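Long-range contacts in ganglioside-induced differentiation-associated protein 2 (Homo sapiens, PDB 4UML), which is of unsettled function but probably acts in signalling, through a macro domain of a fold that in many relatives binds ADP-ribose or its derivatives: residues Gln10-Val14 and Leu66-Thr70; Phe47-Val53 and Arg191-Glu195; Leu179-Thr183 and Thr215-Leu219. One frame throughout, in Å; residues are numbered along the deposited sequence.

Contact 1 of 3, residues Gln10-Val14 and Leu66-Thr70; sequences QFVDV and LLNCT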
loop_
_atom_site.group_PDB
_atom_site.type_symbol
_atom_site.label_atom_id
_atom_site.label_comp_id
_atom_site.label_asym_id
_atom_site.label_seq_id
_atom_site.Cartn_x
_atom_site.Cartn_y
_atom_site.Cartn_z
ATOM N N GLN A 10 -6.504 -16.519 12.901
ATOM C CA GLN A 10 -5.265 -15.807 13.181
ATOM C C GLN A 10 -5.085 -14.502 12.363
ATOM O O GLN A 10 -4.023 -13.875 12.441
ATOM C CB GLN A 10 -4.072 -16.773 13.009
ATOM C CG GLN A 10 -4.116 -17.982 13.948
ATOM C CD GLN A 10 -4.244 -17.575 15.411
ATOM O OE1 GLN A 10 -5.303 -17.734 16.020
ATOM N NE2 GLN A 10 -3.183 -16.998 15.962
ATOM N N PHE A 11 -6.122 -14.061 11.631
ATOM C CA PHE A 11 -5.985 -12.902 10.733
ATOM C C PHE A 11 -7.031 -11.807 10.976
ATOM O O PHE A 11 -7.960 -11.964 11.790
ATOM C CB PHE A 11 -6.003 -13.371 9.271
ATOM C CG PHE A 11 -7.294 -14.028 8.842
ATOM C CD1 PHE A 11 -8.339 -13.268 8.341
ATOM C CD2 PHE A 11 -7.442 -15.408 8.911
ATOM C CE1 PHE A 11 -9.528 -13.853 7.949
ATOM C CE2 PHE A 11 -8.622 -16.011 8.514
ATOM C CZ PHE A 11 -9.672 -15.235 8.038
ATOM N N VAL A 12 -6.861 -10.688 10.284
ATOM C CA VAL A 12 -7.757 -9.555 10.383
ATOM C C VAL A 12 -8.618 -9.482 9.129
ATOM O O VAL A 12 -8.107 -9.396 8.003
ATOM C CB VAL A 12 -6.960 -8.257 10.571
ATOM C CG1 VAL A 12 -7.844 -7.028 10.389
ATOM C CG2 VAL A 12 -6.286 -8.271 11.933
ATOM N N ASP A 13 -9.935 -9.550 9.319
ATOM C CA ASP A 13 -10.850 -9.586 8.208
ATOM C C ASP A 13 -11.130 -8.183 7.737
ATOM O O ASP A 13 -11.624 -7.362 8.504
ATOM C CB ASP A 13 -12.160 -10.269 8.617
ATOM C CG ASP A 13 -13.149 -10.401 7.487
ATOM O OD1 ASP A 13 -12.883 -10.077 6.287
ATOM O OD2 ASP A 13 -14.262 -10.859 7.815
ATOM N N VAL A 14 -10.855 -7.919 6.465
ATOM C CA VAL A 14 -11.035 -6.585 5.908
ATOM C C VAL A 14 -12.519 -6.125 5.973
ATOM O O VAL A 14 -12.800 -4.926 6.050
ATOM C CB VAL A 14 -10.424 -6.458 4.497
ATOM C CG1 VAL A 14 -11.081 -7.420 3.499
ATOM C CG2 VAL A 14 -10.536 -5.027 3.999
ATOM N N LEU A 66 -1.337 -9.128 8.478
ATOM C CA LEU A 66 -2.493 -9.819 9.048
ATOM C C LEU A 66 -3.718 -9.733 8.172
ATOM O O LEU A 66 -4.701 -10.412 8.434
ATOM C CB LEU A 66 -2.832 -9.210 10.392
ATOM C CG LEU A 66 -1.713 -9.369 11.444
ATOM C CD1 LEU A 66 -2.078 -8.621 12.711
ATOM C CD2 LEU A 66 -1.495 -10.831 11.718
ATOM N N LEU A 67 -3.680 -8.905 7.142
ATOM C CA LEU A 67 -4.902 -8.605 6.411
ATOM C C LEU A 67 -5.246 -9.670 5.383
ATOM O O LEU A 67 -4.376 -10.167 4.688
ATOM C CB LEU A 67 -4.782 -7.236 5.734
ATOM C CG LEU A 67 -4.741 -6.005 6.634
ATOM C CD1 LEU A 67 -4.352 -4.792 5.796
ATOM C CD2 LEU A 67 -6.078 -5.794 7.331
ATOM N N ASN A 68 -6.528 -10.015 5.271
ATOM C CA ASN A 68 -6.989 -10.933 4.228
ATOM C C ASN A 68 -7.406 -10.217 2.928
ATOM O O ASN A 68 -8.270 -10.688 2.221
ATOM C CB ASN A 68 -8.132 -11.816 4.757
ATOM C CG ASN A 68 -9.401 -11.029 4.997
ATOM O OD1 ASN A 68 -9.353 -9.803 5.153
ATOM N ND2 ASN A 68 -10.550 -11.713 5.003
ATOM N N CYS A 69 -6.775 -9.101 2.593
ATOM C CA CYS A 69 -6.936 -8.505 1.282
ATOM C C CYS A 69 -6.453 -9.476 0.206
ATOM O O CYS A 69 -5.644 -10.380 0.490
ATOM C CB CYS A 69 -6.144 -7.193 1.216
ATOM S SG CYS A 69 -6.734 -5.918 2.361
ATOM N N THR A 70 -6.885 -9.266 -1.037
ATOM C CA THR A 70 -6.461 -10.109 -2.158
ATOM C C THR A 70 -4.929 -10.100 -2.243
ATOM O O THR A 70 -4.301 -11.168 -2.415
ATOM C CB THR A 70 -7.070 -9.650 -3.500
ATOM O OG1 THR A 70 -8.477 -9.410 -3.304
ATOM C CG2 THR A 70 -6.846 -10.723 -4.609
#

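Contact 2 of 3, residues Phe47-Val53 and Arg191-Glu195; sequences FLYNKDV and RRFLE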
loop_
_atom_site.group_PDB
_atom_site.type_symbol
_atom_site.label_atom_id
_atom_site.label_comp_id
_atom_site.label_asym_id
_atom_site.label_seq_id
_atom_site.Cartn_x
_atom_site.Cartn_y
_atom_site.Cartn_z
ATOM N N PHE A 47 -10.512 18.285 -4.686
ATOM C CA PHE A 47 -11.251 17.070 -4.954
ATOM C C PHE A 47 -12.708 17.218 -4.529
ATOM O O PHE A 47 -13.003 17.796 -3.501
ATOM C CB PHE A 47 -10.573 15.876 -4.257
ATOM C CG PHE A 47 -9.260 15.510 -4.877
ATOM C CD1 PHE A 47 -9.218 14.642 -5.965
ATOM C CD2 PHE A 47 -8.094 16.091 -4.436
ATOM C CE1 PHE A 47 -8.016 14.326 -6.569
ATOM C CE2 PHE A 47 -6.880 15.796 -5.048
ATOM C CZ PHE A 47 -6.846 14.911 -6.117
ATOM N N LEU A 48 -13.602 16.698 -5.352
ATOM C CA LEU A 48 -15.026 16.699 -5.059
ATOM C C LEU A 48 -15.402 15.490 -4.182
ATOM O O LEU A 48 -14.868 14.377 -4.342
ATOM C CB LEU A 48 -15.836 16.674 -6.373
ATOM C CG LEU A 48 -15.438 17.678 -7.483
ATOM C CD1 LEU A 48 -16.241 17.435 -8.762
ATOM C CD2 LEU A 48 -15.554 19.136 -7.007
ATOM N N TYR A 49 -16.309 15.725 -3.242
ATOM C CA TYR A 49 -17.012 14.652 -2.549
ATOM C C TYR A 49 -17.368 13.526 -3.521
ATOM O O TYR A 49 -17.941 13.773 -4.583
ATOM C CB TYR A 49 -18.312 15.180 -1.939
ATOM C CG TYR A 49 -19.149 14.088 -1.336
ATOM C CD1 TYR A 49 -18.788 13.534 -0.127
ATOM C CD2 TYR A 49 -20.291 13.596 -1.984
ATOM C CE1 TYR A 49 -19.538 12.523 0.447
ATOM C CE2 TYR A 49 -21.048 12.578 -1.417
ATOM C CZ TYR A 49 -20.658 12.048 -0.192
ATOM O OH TYR A 49 -21.337 11.041 0.443
ATOM N N ASN A 50 -17.023 12.293 -3.168
ATOM C CA ASN A 50 -17.403 11.146 -4.000
ATOM C C ASN A 50 -17.657 9.953 -3.083
ATOM O O ASN A 50 -16.718 9.297 -2.622
ATOM C CB ASN A 50 -16.321 10.870 -5.038
ATOM C CG ASN A 50 -16.620 9.659 -5.893
ATOM O OD1 ASN A 50 -17.339 8.751 -5.487
ATOM N ND2 ASN A 50 -16.030 9.621 -7.065
ATOM N N LYS A 51 -18.938 9.718 -2.798
ATOM C CA LYS A 51 -19.376 8.745 -1.787
ATOM C C LYS A 51 -18.858 7.344 -2.075
ATOM O O LYS A 51 -18.467 6.598 -1.176
ATOM C CB LYS A 51 -20.914 8.700 -1.742
ATOM C CG LYS A 51 -21.470 7.598 -0.855
ATOM C CD LYS A 51 -22.910 7.847 -0.441
ATOM C CE LYS A 51 -23.193 7.122 0.864
ATOM N NZ LYS A 51 -24.615 7.260 1.282
ATOM N N ASP A 52 -18.921 7.002 -3.346
ATOM C CA ASP A 52 -18.564 5.695 -3.838
ATOM C C ASP A 52 -17.064 5.408 -3.587
ATOM O O ASP A 52 -16.701 4.349 -3.089
ATOM C CB ASP A 52 -18.904 5.644 -5.330
ATOM C CG ASP A 52 -18.463 4.368 -5.991
ATOM O OD1 ASP A 52 -19.141 3.334 -5.812
ATOM O OD2 ASP A 52 -17.437 4.403 -6.703
ATOM N N VAL A 53 -16.210 6.371 -3.918
ATOM C CA VAL A 53 -14.759 6.260 -3.695
ATOM C C VAL A 53 -14.429 6.204 -2.198
ATOM O O VAL A 53 -13.602 5.389 -1.760
ATOM C CB VAL A 53 -14.026 7.413 -4.417
ATOM C CG1 VAL A 53 -12.573 7.512 -4.004
ATOM C CG2 VAL A 53 -14.128 7.212 -5.919
ATOM N N ARG A 191 -6.477 8.076 -4.857
ATOM C CA ARG A 191 -7.712 8.834 -5.176
ATOM C C ARG A 191 -7.972 8.802 -6.684
ATOM O O ARG A 191 -9.028 8.351 -7.124
ATOM C CB ARG A 191 -7.650 10.258 -4.629
ATOM C CG ARG A 191 -8.727 11.189 -5.178
ATOM C CD ARG A 191 -10.103 10.741 -4.731
ATOM N NE ARG A 191 -11.209 11.379 -5.468
ATOM C CZ ARG A 191 -12.257 12.010 -4.921
ATOM N NH1 ARG A 191 -12.386 12.197 -3.604
ATOM N NH2 ARG A 191 -13.194 12.489 -5.727
ATOM N N ARG A 192 -6.978 9.212 -7.457
ATOM C CA ARG A 192 -7.121 9.368 -8.886
ATOM C C ARG A 192 -7.358 8.056 -9.565
ATOM O O ARG A 192 -8.143 7.965 -10.529
ATOM C CB ARG A 192 -5.908 10.070 -9.476
ATOM C CG ARG A 192 -5.815 11.509 -9.014
ATOM C CD ARG A 192 -4.571 12.195 -9.524
ATOM N NE ARG A 192 -4.604 13.633 -9.216
ATOM C CZ ARG A 192 -3.545 14.449 -9.228
ATOM N NH1 ARG A 192 -2.332 13.989 -9.531
ATOM N NH2 ARG A 192 -3.696 15.737 -8.926
ATOM N N PHE A 193 -6.706 7.019 -9.067
ATOM C CA PHE A 193 -6.934 5.688 -9.609
ATOM C C PHE A 193 -8.330 5.192 -9.276
ATOM O O PHE A 193 -8.962 4.518 -10.100
ATOM C CB PHE A 193 -5.909 4.691 -9.051
ATOM C CG PHE A 193 -6.188 3.269 -9.412
ATOM C CD1 PHE A 193 -7.010 2.491 -8.614
ATOM C CD2 PHE A 193 -5.595 2.695 -10.535
ATOM C CE1 PHE A 193 -7.255 1.163 -8.928
ATOM C CE2 PHE A 193 -5.834 1.362 -10.858
ATOM C CZ PHE A 193 -6.677 0.599 -10.057
ATOM N N LEU A 194 -8.809 5.454 -8.068
ATOM C CA LEU A 194 -10.111 4.943 -7.721
ATOM C C LEU A 194 -11.226 5.680 -8.491
ATOM O O LEU A 194 -12.264 5.093 -8.783
ATOM C CB LEU A 194 -10.360 5.034 -6.226
ATOM C CG LEU A 194 -9.688 3.989 -5.330
ATOM C CD1 LEU A 194 -9.913 4.331 -3.872
ATOM C CD2 LEU A 194 -10.233 2.605 -5.612
ATOM N N GLU A 195 -11.003 6.956 -8.791
ATOM C CA GLU A 195 -11.956 7.750 -9.555
ATOM C C GLU A 195 -12.218 7.105 -10.907
ATOM O O GLU A 195 -13.359 6.969 -11.299
ATOM C CB GLU A 195 -11.442 9.177 -9.763
ATOM C CG GLU A 195 -11.799 10.137 -8.660
ATOM C CD GLU A 195 -11.131 11.491 -8.828
ATOM O OE1 GLU A 195 -10.382 11.722 -9.811
ATOM O OE2 GLU A 195 -11.342 12.337 -7.951
HETATM O O HOH W 1 -14.591 12.066 -1.670
#

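Contact 3 of 3, residues Leu179-Thr183 and Thr215-Leu219; sequences LEDAT and TYQKL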
loop_
_atom_site.group_PDB
_atom_site.type_symbol
_atom_site.label_atom_id
_atom_site.label_comp_id
_atom_site.label_asym_id
_atom_site.label_seq_id
_atom_site.Cartn_x
_atom_site.Cartn_y
_atom_site.Cartn_z
ATOM N N LEU A 179 7.809 12.223 5.471
ATOM C CA LEU A 179 6.585 11.458 5.637
ATOM C C LEU A 179 5.378 12.150 5.073
ATOM O O LEU A 179 4.551 11.539 4.410
ATOM C CB LEU A 179 6.376 11.120 7.107
ATOM C CG LEU A 179 5.051 10.428 7.461
ATOM C CD1 LEU A 179 4.932 9.084 6.745
ATOM C CD2 LEU A 179 4.977 10.268 8.975
ATOM N N GLU A 180 5.284 13.445 5.291
ATOM C CA GLU A 180 4.109 14.148 4.893
ATOM C C GLU A 180 4.032 14.261 3.365
ATOM O O GLU A 180 2.979 14.015 2.786
ATOM C CB GLU A 180 4.080 15.514 5.551
ATOM C CG GLU A 180 2.751 16.206 5.426
ATOM C CD GLU A 180 2.360 16.983 6.681
ATOM O OE1 GLU A 180 2.927 16.774 7.787
ATOM O OE2 GLU A 180 1.437 17.797 6.545
ATOM N N ASP A 181 5.146 14.626 2.731
ATOM C CA ASP A 181 5.243 14.619 1.272
ATOM C C ASP A 181 4.871 13.263 0.700
ATOM O O ASP A 181 4.121 13.185 -0.239
ATOM C CB ASP A 181 6.678 14.943 0.820
ATOM C CG ASP A 181 7.066 16.373 1.087
ATOM O OD1 ASP A 181 6.177 17.257 1.110
ATOM O OD2 ASP A 181 8.280 16.615 1.238
ATOM N N ALA A 182 5.408 12.203 1.285
ATOM C CA ALA A 182 5.161 10.844 0.822
ATOM C C ALA A 182 3.685 10.491 0.879
ATOM O O ALA A 182 3.152 9.861 -0.037
ATOM C CB ALA A 182 5.933 9.844 1.660
ATOM N N THR A 183 3.042 10.883 1.966
ATOM C CA THR A 183 1.629 10.611 2.185
ATOM C C THR A 183 0.733 11.347 1.193
ATOM O O THR A 183 -0.269 10.793 0.735
ATOM C CB THR A 183 1.222 10.945 3.645
ATOM O OG1 THR A 183 2.069 10.231 4.561
ATOM C CG2 THR A 183 -0.173 10.540 3.892
ATOM N N THR A 215 -0.595 11.652 10.371
ATOM C CA THR A 215 -0.416 12.276 9.053
ATOM C C THR A 215 -1.472 11.810 8.080
ATOM O O THR A 215 -2.026 12.614 7.334
ATOM C CB THR A 215 0.990 11.989 8.515
ATOM O OG1 THR A 215 1.949 12.530 9.419
ATOM C CG2 THR A 215 1.227 12.588 7.118
ATOM N N TYR A 216 -1.773 10.510 8.087
ATOM C CA TYR A 216 -2.869 9.998 7.255
ATOM C C TYR A 216 -4.215 10.606 7.655
ATOM O O TYR A 216 -5.016 10.996 6.792
ATOM C CB TYR A 216 -2.934 8.465 7.298
ATOM C CG TYR A 216 -2.005 7.822 6.289
ATOM C CD1 TYR A 216 -0.665 7.735 6.537
ATOM C CD2 TYR A 216 -2.481 7.320 5.079
ATOM C CE1 TYR A 216 0.200 7.170 5.624
ATOM C CE2 TYR A 216 -1.621 6.753 4.163
ATOM C CZ TYR A 216 -0.275 6.669 4.447
ATOM O OH TYR A 216 0.633 6.129 3.547
ATOM N N GLN A 217 -4.451 10.714 8.957
ATOM C CA GLN A 217 -5.706 11.317 9.454
ATOM C C GLN A 217 -5.795 12.769 9.003
ATOM O O GLN A 217 -6.830 13.210 8.502
ATOM C CB GLN A 217 -5.779 11.213 10.985
ATOM C CG GLN A 217 -5.850 9.770 11.453
ATOM C CD GLN A 217 -5.741 9.607 12.959
ATOM O OE1 GLN A 217 -5.005 10.317 13.638
ATOM N NE2 GLN A 217 -6.457 8.628 13.484
ATOM N N LYS A 218 -4.670 13.475 9.134
ATOM C CA LYS A 218 -4.541 14.843 8.648
ATOM C C LYS A 218 -4.866 15.013 7.160
ATOM O O LYS A 218 -5.582 15.923 6.777
ATOM C CB LYS A 218 -3.119 15.341 8.904
ATOM C CG LYS A 218 -2.991 16.836 8.702
ATOM C CD LYS A 218 -1.550 17.290 8.750
ATOM C CE LYS A 218 -1.412 18.592 7.981
ATOM N NZ LYS A 218 -0.115 19.239 8.296
ATOM N N LEU A 219 -4.335 14.138 6.309
ATOM C CA LEU A 219 -4.450 14.322 4.859
ATOM C C LEU A 219 -5.629 13.652 4.160
ATOM O O LEU A 219 -6.005 14.052 3.058
ATOM C CB LEU A 219 -3.132 13.874 4.194
ATOM C CG LEU A 219 -1.826 14.547 4.652
ATOM C CD1 LEU A 219 -0.658 14.232 3.713
ATOM C CD2 LEU A 219 -1.962 16.053 4.802
HETATM O O HOH W 2 3.032 7.623 3.581
#

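Contact 1 of 3, residues Gln10-Val14 and Leu66-Thr70
A single parallel beta bridge between Val12 and Leu67 fastens the N-terminal segment 10-14 to the loop that joins strands 57-61 and 71-75 of the macro domain. Its two backbone bonds both belong to Val12: Val12 N donates to Leu66 O at 2.9 Å, and Asn68 N donates to Val12 O at 3.2 Å, the usual parallel pattern in which one residue pairs with the neighbours of its partner.

Around this bridge the branched Val12 suits the extended chain and reaches two leucines: its CG2 lies 3.9 Å from Leu66 CB and its CG1 3.7 Å from Leu67 CD2. Trp60 of strand 57-61 also touches Val12 and Leu67. Leu66 lays its hydrocarbon surface along the arriving chain, while its carbonyl, also 3.3 Å from Phe11 CB, serves the bridge.

Beyond the bridge, Asn68 takes over with its side chain, for which a carboxamide is well chosen because it can donate and accept at once. Asn68 ND2 donates to Asp13 OD1 at 3.1 Å; the same Asp13 oxygen accepts from Asp15 N. Val14 CG2 meets Cys69 SG at 4.2 Å, and both residues touch Val205 of strand 203-208. The shortest polar link runs from Val14 N to Asn68 OD1, 2.7 Å.

Contact 2 of 3, residues Phe47-Val53 and Arg191-Glu195
This is a mixed polar and apolar contact at one edge of the macro domain, where a buried arginine of helix 179-197 holds the segment leading into the short helix 51-54. Arginine suits the place because it is long, flat and rich in donors. Arg191 NH2 donates to Leu48 O at 2.9 Å, and Arg191 NH1 also bonds to Tyr223 O. A water accepts from Asn50 N at 2.9 Å and, weakly, from Arg191 NH1 at 2.9 Å. The guanidinium is sandwiched, with Phe47 CD1 over one face and Val53 CG1 over the opposite one. One turn on, Glu195 balances its charge in a salt bridge, Arg191 NE to Glu195 OE2 2.7 Å. Val53 CG1 also packs on Leu194 CB at 4.0 Å, adding an apolar contact beside the polar cluster. Asn50, whose CB lies 3.6 Å from Arg191 NH2, also starts the short helix: its OD1 accepts from Val53 N at 3.1 Å, the classic asparagine N-cap.

Contact 3 of 3, residues Leu179-Thr183 and Thr215-Leu219
Thr183 CG2 sits squarely over the ring of Tyr216, 3.7 Å from its centroid and only 7° off the ring normal, a CH-pi contact between two helices of the macro domain. Helices 179-197 and 210-223 flank strand 203-208 in sequence, and their segments here cross at -50° with axes 10.1 Å apart, close to the value expected for i±4 ridges-into-grooves packing.

Threonines stand where the backbones come nearest, Thr215 CA being 6.4 Å from Glu180 CA and Thr183 CA 6.8 Å from Tyr216 CA. Both point across the interface, Thr183 OG1 lying 3.6 Å from Thr215 CG2, and Thr183 CG2 also meets Leu219 CD1 at 3.7 Å. The longer Leu219 brings its CD1 within 3.8 Å of Glu180 O, and also leans on His184 and Leu187 further along the partner helix. At the more open margin, the flexible chains of Glu180 and Lys218 reach each other in a salt bridge, Lys218 NZ to Glu180 OE2 2.7 Å. Tyr216 meanwhile extends from the helix pair to Leu59 of strand 57-61.

The threonine hydroxyl is satisfied from two sides. Thr183 OG1 donates to Leu179 O at 2.8 Å, and accepts at 2.9 Å from a water that is 2.8 Å from Tyr216 OH.

In the fold
The three contacts span the macro domain without touching. Along the chain the segments run 10-14, 47-53, 66-70, 179-183, 191-195 and 215-219, so contact 2 interleaves with both others, whereas contact 1 closes before contact 3 opens. The centre of contact 1 lies 24 Å from those of contacts 2 and 3; the latter are 18 Å apart, with nearest atoms about 8 Å apart, and share helix 179-197. Contact 3 joins that helix to helix 210-223, and contact 2 joins it to the segment leading into helix 51-54. Strand 203-208, between these helices in sequence, is touched by contact 1 through Val205. Early and late parts of the chain are thus tied together around the mixed sheet.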